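Local coordinates for integron gene cassette protein HFX_CASS3 (Uncultured bacterium, PDB 3FYN) that is of unknown function but probably acts as a GNAT-family acetyltransferase, at residues F106-P110 and N111-K115. Residues are numbered along the deposited sequence; the frame is centred on the assembly and turned at random.
Sequences FFVRP and NARGK. With ACT (acetate ion), chain C.
The guanidinium of Arg113 lies with one face over CA of Pro110, which sits 3.6 Å above its plane and toward the rim. At its edge are the carbonyl oxygen of Val108 and the ring of Phe107. The guanidinium and ring planes stand 84° apart, with Arg113 NH2 3.5 Å from Phe107 CE1. One face of the Phe107 ring carries the backbone N of Arg109. Arg113 NE gives Val108 O a hydrogen bond of 2.7 Å, tilted out of the carbonyl plane, and NH2 adds a weak second one. The Arg113 chain is extended from CG to NE, which carries the guanidinium back over the turn to the strand end. NH2 also forms a salt bridge to Glu47 of helix 34-47, which probably helps fix its rotation. Val108 CG1, anti to the backbone N (chi1 174°), meets Ala112 CB at 3.7 Å and Arg113 CG at 3.9 Å. With an alanine at Val108, CG1 and CG2 are gone, and a gap is likely to open beside Ala112 CB and Arg113 CG. The backbone closes the turn itself: Ala112 N bonds Arg109 O at 2.8 Å, and Arg113 N bonds Pro110 O at 3.2 Å. Asn111 OD1 lies beside Arg109 CB, while Arg109 NE forms a salt bridge to Glu43. Gly114 N gives acetate OXT, probably from crystallisation, a nearly straight hydrogen bond of 2.8 Å; Gly118 N holds the ion too. The strand, turn and loop leading into helix 117-131 are consistent with GNAT motif A, whose loop in relatives grips the acetyl-CoA pyrophosphate with backbone N-H groups.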
loop_
_atom_site.group_PDB
_atom_site.type_symbol
_atom_site.label_atom_id
_atom_site.label_comp_id
_atom_site.label_asym_id
_atom_site.label_seq_id
_atom_site.Cartn_x
_atom_site.Cartn_y
_atom_site.Cartn_z
ATOM N N PHE A 106 -9.235 3.824 10.701
ATOM C CA PHE A 106 -10.616 3.442 10.943
ATOM C C PHE A 106 -10.891 3.670 12.415
ATOM O O PHE A 106 -10.271 3.051 13.278
ATOM C CB PHE A 106 -10.787 1.967 10.557
ATOM C CG PHE A 106 -12.182 1.432 10.707
ATOM C CD1 PHE A 106 -13.285 2.270 10.695
ATOM C CD2 PHE A 106 -12.388 0.062 10.813
ATOM C CE1 PHE A 106 -14.562 1.751 10.811
ATOM C CE2 PHE A 106 -13.660 -0.458 10.929
ATOM C CZ PHE A 106 -14.748 0.386 10.929
ATOM N N PHE A 107 -11.816 4.579 12.700
ATOM C CA PHE A 107 -12.125 4.943 14.076
ATOM C C PHE A 107 -13.614 5.173 14.252
ATOM O O PHE A 107 -14.237 5.903 13.479
ATOM C CB PHE A 107 -11.363 6.210 14.470
ATOM C CG PHE A 107 -11.694 6.729 15.852
ATOM C CD1 PHE A 107 -11.337 6.010 16.984
ATOM C CD2 PHE A 107 -12.343 7.948 16.017
ATOM C CE1 PHE A 107 -11.621 6.493 18.259
ATOM C CE2 PHE A 107 -12.634 8.432 17.290
ATOM C CZ PHE A 107 -12.271 7.704 18.406
ATOM N N VAL A 108 -14.173 4.540 15.275
ATOM C CA VAL A 108 -15.520 4.844 15.734
ATOM C C VAL A 108 -15.413 5.225 17.208
ATOM O O VAL A 108 -14.771 4.515 17.976
ATOM C CB VAL A 108 -16.450 3.625 15.587
ATOM C CG1 VAL A 108 -17.818 3.915 16.202
ATOM C CG2 VAL A 108 -16.586 3.239 14.120
ATOM N N ARG A 109 -16.015 6.347 17.598
ATOM C CA ARG A 109 -15.982 6.781 18.990
ATOM C C ARG A 109 -16.474 5.660 19.897
ATOM O O ARG A 109 -17.401 4.940 19.543
ATOM C CB ARG A 109 -16.862 8.019 19.187
ATOM C CG ARG A 109 -16.192 9.320 18.801
ATOM C CD ARG A 109 -17.129 10.504 18.967
ATOM N NE ARG A 109 -16.407 11.767 18.874
ATOM C CZ ARG A 109 -16.946 12.920 18.488
ATOM N NH1 ARG A 109 -18.228 12.976 18.145
ATOM N NH2 ARG A 109 -16.195 14.018 18.436
ATOM N N PRO A 110 -15.856 5.512 21.077
ATOM C CA PRO A 110 -16.226 4.428 21.996
ATOM C C PRO A 110 -17.740 4.307 22.210
ATOM O O PRO A 110 -18.271 3.195 22.138
ATOM C CB PRO A 110 -15.515 4.819 23.293
ATOM C CG PRO A 110 -14.286 5.567 22.818
ATOM C CD PRO A 110 -14.728 6.319 21.584
ATOM N N ASN A 111 -18.421 5.428 22.439
ATOM C CA ASN A 111 -19.862 5.422 22.705
ATOM C C ASN A 111 -20.714 4.994 21.517
ATOM O O ASN A 111 -21.901 4.683 21.675
ATOM C CB ASN A 111 -20.331 6.801 23.198
ATOM C CG ASN A 111 -20.027 7.919 22.203
ATOM O OD1 ASN A 111 -19.541 7.673 21.099
ATOM N ND2 ASN A 111 -20.302 9.156 22.600
ATOM N N ALA A 112 -20.115 4.990 20.328
ATOM C CA ALA A 112 -20.842 4.649 19.111
ATOM C C ALA A 112 -20.512 3.244 18.617
ATOM O O ALA A 112 -21.012 2.815 17.579
ATOM C CB ALA A 112 -20.576 5.684 18.019
ATOM N N ARG A 113 -19.676 2.528 19.366
ATOM C CA ARG A 113 -19.301 1.162 18.999
ATOM C C ARG A 113 -20.388 0.159 19.365
ATOM O O ARG A 113 -21.220 0.418 20.233
ATOM C CB ARG A 113 -17.974 0.768 19.651
ATOM C CG ARG A 113 -16.784 1.528 19.093
ATOM C CD ARG A 113 -15.525 1.301 19.897
ATOM N NE ARG A 113 -14.523 2.284 19.518
ATOM C CZ ARG A 113 -13.425 2.557 20.215
ATOM N NH1 ARG A 113 -13.164 1.906 21.340
ATOM N NH2 ARG A 113 -12.585 3.484 19.779
ATOM N N GLY A 114 -20.371 -0.987 18.694
ATOM C CA GLY A 114 -21.317 -2.050 18.976
ATOM C C GLY A 114 -22.713 -1.796 18.436
ATOM O O GLY A 114 -23.676 -2.415 18.883
ATOM N N LYS A 115 -22.823 -0.892 17.467
ATOM C CA LYS A 115 -24.114 -0.543 16.882
ATOM C C LYS A 115 -24.196 -0.916 15.403
ATOM O O LYS A 115 -25.204 -0.657 14.752
ATOM C CB LYS A 115 -24.384 0.956 17.041
ATOM C CG LYS A 115 -24.339 1.457 18.473
ATOM C CD LYS A 115 -24.605 2.953 18.532
ATOM C CE LYS A 115 -24.603 3.462 19.961
ATOM N NZ LYS A 115 -24.767 4.943 20.017
HETATM C C ACT C . -17.881 -0.759 15.780
HETATM O O ACT C . -18.718 -0.157 15.078
HETATM O OXT ACT C . -18.337 -1.385 16.759
HETATM C CH3 ACT C . -16.415 -0.725 15.467
HETATM O O HOH W 1 -20.516 11.164 19.828
#